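PDB 3HCW: maltose operon transcriptional repressor from Staphylococcus aureus subsp. aureus Mu50, which probably represses transcription of the maltose operon, its C-terminal fragment having the periplasmic-binding-protein-like fold with which LacI-type repressors sense small effector molecules. Local coordinates for residues 154-157 and 158-162; 123-126 and 127-130; 51-54 and 55-59; 81-84 and 85-88. All coordinates share one frame; numbering follows the deposited sequence.

Contact 1 of 4, residues 154-157 and 158-162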
# COMPACT_ATOMS: atom_id res chain seq x y z
N GLU A 154 -24.98 11.98 -7.03
CA GLU A 154 -26.42 12.07 -7.24
C GLU A 154 -26.83 13.43 -7.81
O GLU A 154 -27.78 13.51 -8.58
CB GLU A 154 -27.16 11.87 -5.91
CG GLU A 154 -27.18 10.44 -5.38
CD GLU A 154 -28.12 10.30 -4.19
OE1 GLU A 154 -28.01 11.11 -3.25
OE2 GLU A 154 -28.97 9.39 -4.19
N THR A 155 -26.14 14.49 -7.40
CA THR A 155 -26.45 15.84 -7.88
C THR A 155 -26.09 16.03 -9.36
O THR A 155 -26.91 16.55 -10.10
CB THR A 155 -25.81 16.93 -7.01
OG1 THR A 155 -26.35 16.86 -5.69
CG2 THR A 155 -26.11 18.31 -7.56
N VAL A 156 -24.90 15.60 -9.79
CA VAL A 156 -24.51 15.75 -11.21
C VAL A 156 -25.34 14.83 -12.10
O VAL A 156 -25.78 15.22 -13.19
CB VAL A 156 -23.00 15.55 -11.43
CG1 VAL A 156 -22.65 15.49 -12.90
CG2 VAL A 156 -22.25 16.68 -10.81
N ALA A 157 -25.60 13.62 -11.60
CA ALA A 157 -26.46 12.67 -12.29
C ALA A 157 -27.88 13.19 -12.46
O ALA A 157 -28.48 13.00 -13.52
CB ALA A 157 -26.45 11.33 -11.58
N SER A 158 -28.43 13.84 -11.44
CA SER A 158 -29.79 14.39 -11.56
C SER A 158 -29.79 15.64 -12.43
O SER A 158 -30.72 15.84 -13.22
CB SER A 158 -30.45 14.67 -10.19
OG SER A 158 -29.65 15.52 -9.38
N GLN A 159 -28.75 16.45 -12.30
CA GLN A 159 -28.56 17.66 -13.11
C GLN A 159 -28.55 17.39 -14.63
O GLN A 159 -29.05 18.20 -15.42
CB GLN A 159 -27.28 18.41 -12.69
CG GLN A 159 -27.06 19.73 -13.40
CD GLN A 159 -27.99 20.81 -12.93
OE1 GLN A 159 -27.70 21.52 -11.96
NE2 GLN A 159 -29.12 20.98 -13.63
N PHE A 160 -28.02 16.24 -15.02
CA PHE A 160 -27.99 15.86 -16.42
C PHE A 160 -29.08 14.83 -16.75
O PHE A 160 -29.10 14.26 -17.86
CB PHE A 160 -26.59 15.40 -16.82
CG PHE A 160 -25.59 16.53 -16.91
CD1 PHE A 160 -25.23 17.06 -18.16
CD2 PHE A 160 -25.02 17.08 -15.76
CE1 PHE A 160 -24.31 18.10 -18.25
CE2 PHE A 160 -24.11 18.13 -15.85
CZ PHE A 160 -23.75 18.64 -17.09
N ASN A 161 -30.00 14.65 -15.79
CA ASN A 161 -31.17 13.75 -15.90
C ASN A 161 -30.79 12.34 -16.36
O ASN A 161 -31.37 11.79 -17.30
CB ASN A 161 -32.25 14.37 -16.80
CG ASN A 161 -33.64 13.79 -16.54
OD1 ASN A 161 -34.19 13.08 -17.37
ND2 ASN A 161 -34.21 14.11 -15.38
N LEU A 162 -29.78 11.78 -15.70
CA LEU A 162 -29.29 10.43 -16.00
C LEU A 162 -29.80 9.41 -14.99
O LEU A 162 -30.07 9.75 -13.83
CB LEU A 162 -27.76 10.42 -16.04
CG LEU A 162 -27.05 10.36 -17.40
CD1 LEU A 162 -27.51 11.45 -18.36
CD2 LEU A 162 -25.56 10.42 -17.22
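The Phe160 ring meets the carbonyl oxygen of Val156 at its edge, in the ring plane, with CD2 of Phe160 3.3 Å from that O; CD2 also touches the methyl CG1 of Val156 at 4.0 Å. The two side chains lie side by side and point the same way, one helical turn apart. Phe160 reaches this place because its CG stands anti to its own carbonyl carbon (chi1 -72°), and beyond the pair lies Arg124 of helix 115-129, which both side chains touch. Backbone bonds of the i to i+4 kind run on to the helix end, Phe160 N giving the last of them to Val156 O. There the chain leaves helix 144-159 through a Schellman motif, which turns it toward strand 163-169 of a beta-alpha-beta unit. Asn161, with positive phi, is its C-prime residue, a position where glycine is commonest and asparagine, which tolerates a positive phi well, comes next. Leu162 N closes the motif on Ala157 O at 2.8 Å, nearly straight (171° at the hydrogen), and Asn161 N turns back to Ser158 O. On the outer side, Ser158 folds its OG between its backbone N and carbonyl carbon (chi1 55°), which brings the hydroxyl 2.9 Å from Glu154 O and 3.0 Å from Thr155 O; its single proton can serve either. Ala157 and Leu162, small and branched apolar residues, face inward against Leu134.

Contact 2 of 4, residues 123-126 and 127-130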
# COMPACT_ATOMS: atom_id res chain seq x y z
N THR A 123 -17.86 12.85 -11.42
CA THR A 123 -19.12 12.45 -12.05
C THR A 123 -19.33 13.23 -13.35
O THR A 123 -19.76 12.66 -14.34
CB THR A 123 -20.38 12.61 -11.11
OG1 THR A 123 -20.13 12.01 -9.83
CG2 THR A 123 -21.60 11.95 -11.73
N ARG A 124 -19.03 14.53 -13.35
CA ARG A 124 -19.14 15.37 -14.56
C ARG A 124 -18.26 14.85 -15.69
O ARG A 124 -18.71 14.76 -16.83
CB ARG A 124 -18.76 16.83 -14.26
CG ARG A 124 -19.92 17.82 -14.29
CD ARG A 124 -20.42 18.05 -15.71
NE ARG A 124 -19.72 19.13 -16.41
CZ ARG A 124 -19.86 19.41 -17.70
NH1 ARG A 124 -20.67 18.70 -18.47
NH2 ARG A 124 -19.18 20.42 -18.24
N HIS A 125 -17.01 14.52 -15.35
CA HIS A 125 -16.04 14.02 -16.33
C HIS A 125 -16.49 12.77 -17.08
O HIS A 125 -16.32 12.69 -18.32
CB HIS A 125 -14.68 13.76 -15.67
CG HIS A 125 -13.77 12.89 -16.49
ND1 HIS A 125 -13.11 13.36 -17.61
CD2 HIS A 125 -13.42 11.59 -16.36
CE1 HIS A 125 -12.39 12.38 -18.13
NE2 HIS A 125 -12.57 11.30 -17.40
N VAL A 126 -17.07 11.81 -16.36
CA VAL A 126 -17.56 10.59 -17.01
C VAL A 126 -18.74 10.89 -17.94
O VAL A 126 -18.85 10.29 -19.01
CB VAL A 126 -17.83 9.38 -16.04
CG1 VAL A 126 -16.60 9.09 -15.21
CG2 VAL A 126 -19.02 9.61 -15.14
N ILE A 127 -19.57 11.86 -17.55
CA ILE A 127 -20.70 12.30 -18.37
C ILE A 127 -20.21 12.98 -19.65
O ILE A 127 -20.75 12.74 -20.72
CB ILE A 127 -21.68 13.17 -17.55
CG1 ILE A 127 -22.35 12.30 -16.47
CG2 ILE A 127 -22.72 13.85 -18.44
CD1 ILE A 127 -23.39 13.03 -15.61
N GLU A 128 -19.15 13.77 -19.52
CA GLU A 128 -18.48 14.42 -20.65
C GLU A 128 -17.94 13.44 -21.69
O GLU A 128 -17.82 13.79 -22.86
CB GLU A 128 -17.36 15.35 -20.18
CG GLU A 128 -17.86 16.63 -19.50
CD GLU A 128 -16.74 17.47 -18.87
OE1 GLU A 128 -15.82 16.89 -18.26
OE2 GLU A 128 -16.81 18.71 -18.98
N GLN A 129 -17.64 12.21 -21.28
CA GLN A 129 -17.21 11.16 -22.21
C GLN A 129 -18.40 10.52 -22.92
O GLN A 129 -18.25 9.90 -23.97
CB GLN A 129 -16.39 10.08 -21.49
CG GLN A 129 -15.21 10.61 -20.69
CD GLN A 129 -14.43 11.67 -21.43
OE1 GLN A 129 -14.45 12.84 -21.05
NE2 GLN A 129 -13.73 11.28 -22.49
N GLY A 130 -19.59 10.66 -22.34
CA GLY A 130 -20.82 10.13 -22.92
C GLY A 130 -21.28 8.87 -22.21
O GLY A 130 -20.77 7.79 -22.49
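Glu128 N gives a sound hydrogen bond, 2.9 Å to Arg124 O, and the same two residues meet again through their side chains. The Arg124 chain bends at chi2 and chi3 and swings its guanidinium across the Glu128 side chain at about a right angle. OE2 of Glu128 then lies over one face, 3.0 Å from NH2 of Arg124. No N-H points at that oxygen, so this salt bridge rests on charge alone, and the guanidinium and carboxylate planes are 52° apart. The aliphatic part of Glu128 packs as well, its CG 3.6 Å from NH1 of Arg124. One residue further on, CG of Gln129 sits over a face of the His125 ring, offset toward its rim, while His125 NE2 bonds to Thr285. The ring is carried there by a CG anti to the backbone N (chi1 163°). Gln129 N and Gly130 N both reach Val126 O, weakly, at 3.2 Å and 3.4 Å; Gly130 N has its better bond to Ile127 O, at 2.9 Å. Gly130 leaves with positive phi and backbone angles that would press a side chain against the preceding carbonyl, which suits a residue without one. Helix 115-129 is thus set between several elements: Thr123 and Ile127 pack on Val156 of helix 144-159, Val126 joins them on Leu134 of strand 133-139, and Val126 and Gln129 touch Met223 of strand 222-227.

Contact 3 of 4, residues 51-54 and 55-59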
# COMPACT_ATOMS: atom_id res chain seq x y z
N ASN A 51 -8.78 -2.33 16.69
CA ASN A 51 -9.50 -2.80 15.50
C ASN A 51 -11.03 -2.76 15.60
O ASN A 51 -11.73 -3.06 14.64
CB ASN A 51 -9.01 -4.20 15.10
CG ASN A 51 -9.16 -5.23 16.23
OD1 ASN A 51 -10.13 -5.98 16.27
ND2 ASN A 51 -8.18 -5.26 17.14
N ASN A 52 -11.55 -2.39 16.77
CA ASN A 52 -12.99 -2.22 16.96
C ASN A 52 -13.32 -1.07 17.90
O ASN A 52 -12.43 -0.58 18.59
CB ASN A 52 -13.64 -3.53 17.43
CG ASN A 52 -13.14 -3.99 18.79
OD1 ASN A 52 -13.60 -3.52 19.83
ND2 ASN A 52 -12.19 -4.92 18.77
N MET A 53 -14.58 -0.64 17.93
CA MET A 53 -15.00 0.56 18.66
C MET A 53 -14.86 0.50 20.19
O MET A 53 -14.43 1.48 20.81
CB MET A 53 -16.44 0.94 18.28
CG MET A 53 -16.82 2.36 18.71
SD MET A 53 -15.48 3.50 18.31
CE MET A 53 -15.93 4.92 19.28
N ASN A 54 -15.22 -0.63 20.79
CA ASN A 54 -15.10 -0.78 22.24
C ASN A 54 -13.65 -0.80 22.70
O ASN A 54 -13.31 -0.21 23.73
CB ASN A 54 -15.86 -2.02 22.72
CG ASN A 54 -17.35 -1.93 22.48
OD1 ASN A 54 -17.97 -2.86 21.96
ND2 ASN A 54 -17.95 -0.79 22.85
N ASP A 55 -12.80 -1.46 21.92
CA ASP A 55 -11.36 -1.50 22.17
C ASP A 55 -10.67 -0.16 21.89
O ASP A 55 -9.69 0.19 22.56
CB ASP A 55 -10.71 -2.62 21.35
CG ASP A 55 -11.00 -4.01 21.90
OD1 ASP A 55 -11.54 -4.13 23.02
OD2 ASP A 55 -10.69 -5.00 21.20
N LEU A 56 -11.17 0.59 20.90
CA LEU A 56 -10.61 1.90 20.55
C LEU A 56 -11.01 2.94 21.58
O LEU A 56 -10.27 3.88 21.84
CB LEU A 56 -11.04 2.33 19.14
CG LEU A 56 -10.37 3.50 18.41
CD1 LEU A 56 -8.99 3.14 17.86
CD2 LEU A 56 -11.25 3.98 17.27
N MET A 57 -12.19 2.76 22.18
CA MET A 57 -12.59 3.58 23.32
C MET A 57 -11.72 3.29 24.54
O MET A 57 -11.38 4.19 25.31
CB MET A 57 -14.07 3.38 23.66
CG MET A 57 -15.01 4.18 22.77
SD MET A 57 -16.71 4.25 23.38
CE MET A 57 -16.63 5.70 24.44
N ASP A 58 -11.34 2.02 24.70
CA ASP A 58 -10.46 1.61 25.79
C ASP A 58 -9.05 2.17 25.63
O ASP A 58 -8.53 2.80 26.55
CB ASP A 58 -10.42 0.08 25.91
CG ASP A 58 -11.69 -0.48 26.54
OD1 ASP A 58 -12.44 0.28 27.17
OD2 ASP A 58 -11.92 -1.70 26.40
N GLU A 59 -8.46 1.98 24.45
CA GLU A 59 -7.06 2.33 24.24
C GLU A 59 -6.78 3.83 24.11
O GLU A 59 -5.68 4.28 24.41
CB GLU A 59 -6.44 1.52 23.09
CG GLU A 59 -6.42 2.14 21.72
CD GLU A 59 -5.12 1.82 20.99
OE1 GLU A 59 -5.16 1.20 19.91
OE2 GLU A 59 -4.05 2.17 21.52
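The amide end of Asn52 reaches Asp55: from CB, CG of Asn52 stands between the backbone N and the carbonyl carbon (chi1 63°), which folds the amide back over the start of helix 53-65. CG of Asn52 comes 3.6 Å from OD2 of Asp55. At the tip, OD1 of Asn52 accepts from Asp55 N at 3.0 Å, with 159° at the hydrogen, although the donor lies above the amide plane. ND2 of Asn52 gives a proton to Asp55 OD2 at 2.9 Å, meeting the carboxylate from above its plane, with the two flat groups 52° apart. Asn52 is therefore the N-cap, its hold on the helix start doubled by this side-chain to side-chain bond. Asparagine fits because its one amide both accepts from a backbone N-H of the first turn and donates to the acid; the acid's negative charge would probably also favour the helix N-terminus. Helical bonds then begin with Leu56 N to Asn52 O, 2.9 Å and in the carbonyl plane. On another side, Met53 bends at chi2 so that its CE meets CG of Met57 at 3.7 Å, two flexible thioether chains that shape themselves to a neighbour, while SD of Met53 lies 4.4 Å from Leu56 CD2. Both methionines are laid against helix 82-89, Met53 on Pro82 and Ile83, Met57 on Pro82 and Met86; Leu56 packs on Thr48, in the loop that follows strand 44-47.

Contact 4 of 4, residues 81-84 and 85-88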
# COMPACT_ATOMS: atom_id res chain seq x y z
N ASP A 81 -19.71 10.47 17.25
CA ASP A 81 -18.50 9.70 17.51
C ASP A 81 -18.23 9.79 19.01
O ASP A 81 -18.01 10.88 19.54
CB ASP A 81 -17.33 10.25 16.69
CG ASP A 81 -16.07 9.41 16.80
OD1 ASP A 81 -14.96 9.99 16.78
OD2 ASP A 81 -16.17 8.16 16.90
N PRO A 82 -18.30 8.64 19.71
CA PRO A 82 -18.15 8.57 21.17
C PRO A 82 -16.71 8.79 21.65
O PRO A 82 -16.51 9.17 22.81
CB PRO A 82 -18.60 7.14 21.51
CG PRO A 82 -19.22 6.59 20.26
CD PRO A 82 -18.55 7.30 19.14
N ILE A 83 -15.74 8.54 20.78
CA ILE A 83 -14.34 8.82 21.09
C ILE A 83 -14.01 10.31 20.84
O ILE A 83 -13.15 10.87 21.52
CB ILE A 83 -13.37 7.79 20.42
CG1 ILE A 83 -11.92 7.95 20.90
CG2 ILE A 83 -13.45 7.83 18.94
CD1 ILE A 83 -11.02 8.76 19.97
N LYS A 84 -14.71 10.95 19.91
CA LYS A 84 -14.69 12.41 19.79
C LYS A 84 -15.36 13.03 21.03
O LYS A 84 -14.91 14.07 21.52
CB LYS A 84 -15.39 12.88 18.51
CG LYS A 84 -15.28 14.40 18.23
CD LYS A 84 -15.74 14.77 16.82
CE LYS A 84 -17.26 14.78 16.68
NZ LYS A 84 -17.69 14.94 15.27
N GLN A 85 -16.42 12.39 21.52
CA GLN A 85 -17.07 12.78 22.78
C GLN A 85 -16.17 12.61 24.01
O GLN A 85 -16.22 13.42 24.93
CB GLN A 85 -18.38 12.02 23.00
CG GLN A 85 -19.63 12.82 22.68
CD GLN A 85 -19.72 14.14 23.44
OE1 GLN A 85 -19.84 15.21 22.84
NE2 GLN A 85 -19.64 14.07 24.77
N MET A 86 -15.35 11.55 24.00
CA MET A 86 -14.37 11.28 25.05
C MET A 86 -13.38 12.44 25.20
O MET A 86 -13.23 12.98 26.29
CB MET A 86 -13.65 9.95 24.76
CG MET A 86 -12.63 9.49 25.81
SD MET A 86 -11.97 7.87 25.34
CE MET A 86 -13.31 6.83 25.92
N LEU A 87 -12.76 12.84 24.09
CA LEU A 87 -11.81 13.96 24.08
C LEU A 87 -12.44 15.30 24.43
O LEU A 87 -11.76 16.21 24.91
CB LEU A 87 -11.12 14.08 22.72
CG LEU A 87 -10.54 12.85 22.02
CD1 LEU A 87 -10.09 13.24 20.63
CD2 LEU A 87 -9.41 12.21 22.79
N ILE A 88 -13.74 15.43 24.18
CA ILE A 88 -14.51 16.61 24.57
C ILE A 88 -14.79 16.60 26.08
O ILE A 88 -14.58 17.61 26.76
CB ILE A 88 -15.80 16.77 23.72
CG1 ILE A 88 -15.44 17.27 22.31
CG2 ILE A 88 -16.80 17.73 24.38
CD1 ILE A 88 -16.50 17.03 21.26
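Gln85 sets its CB 3.4 Å from Pro82 O and takes part in the first helical bond, its N giving to Asp81 O at 3.0 Å. Asp81 is the N-cap: its OD1 accepts a weak bond from Lys84 N, while OD2 is held by the hydroxyl of Tyr76. Pro82, the first helical residue, suits that place because an N-H there has no carbonyl to reach in the preceding turn. Met86 comes next, its N 2.9 Å from Pro82 O. The side chain runs out with CG anti to the backbone N (chi1 -178°), then bends at chi3, and its SD lies 4.4 Å from CG1 of Ile83, a loose apolar contact. Leu87 N bonds to Ile83 O at 3.3 Å, long but fairly straight at 167°, and its CG rests on the same oxygen, also at 3.3 Å. Ile88 closes the segment alongside Lys84, both side chains pointing the same way; CD1 of Ile88 meets CG of Lys84 at 4.2 Å, so the lysine offers its methylene part to the isoleucine and carries its NZ on to a long, weak ion pair with Asp105. In the beta-alpha-beta unit of strand 71-74, helix 82-89 and strand 94-97, Leu87 faces Phe72, Leu74 and Phe94, Ile88 packs on Phe94, and Pro82 and Ile83 lean on helix 53-65.

How the contacts relate
The four contacts form two pairs on well separated parts of the molecule, the centres of contacts 2 and 3 being about 42 Å apart. Contacts 1 and 2 touch, with Val156 and Leu162 against Ile127 and the Phe160 ring against Arg124, and both are C-terminal ends of neighbouring helices: one finished by a Schellman turn, the other closing at a glycine with positive phi. Contacts 3 and 4 touch through methionines, proline and isoleucine, and both are N-terminal starts capped by asparagine or aspartate. Contact 3 is the surface one, rich in polar side chains; the others are partly buried, and contact 4 has apolar residues turned to the sheet.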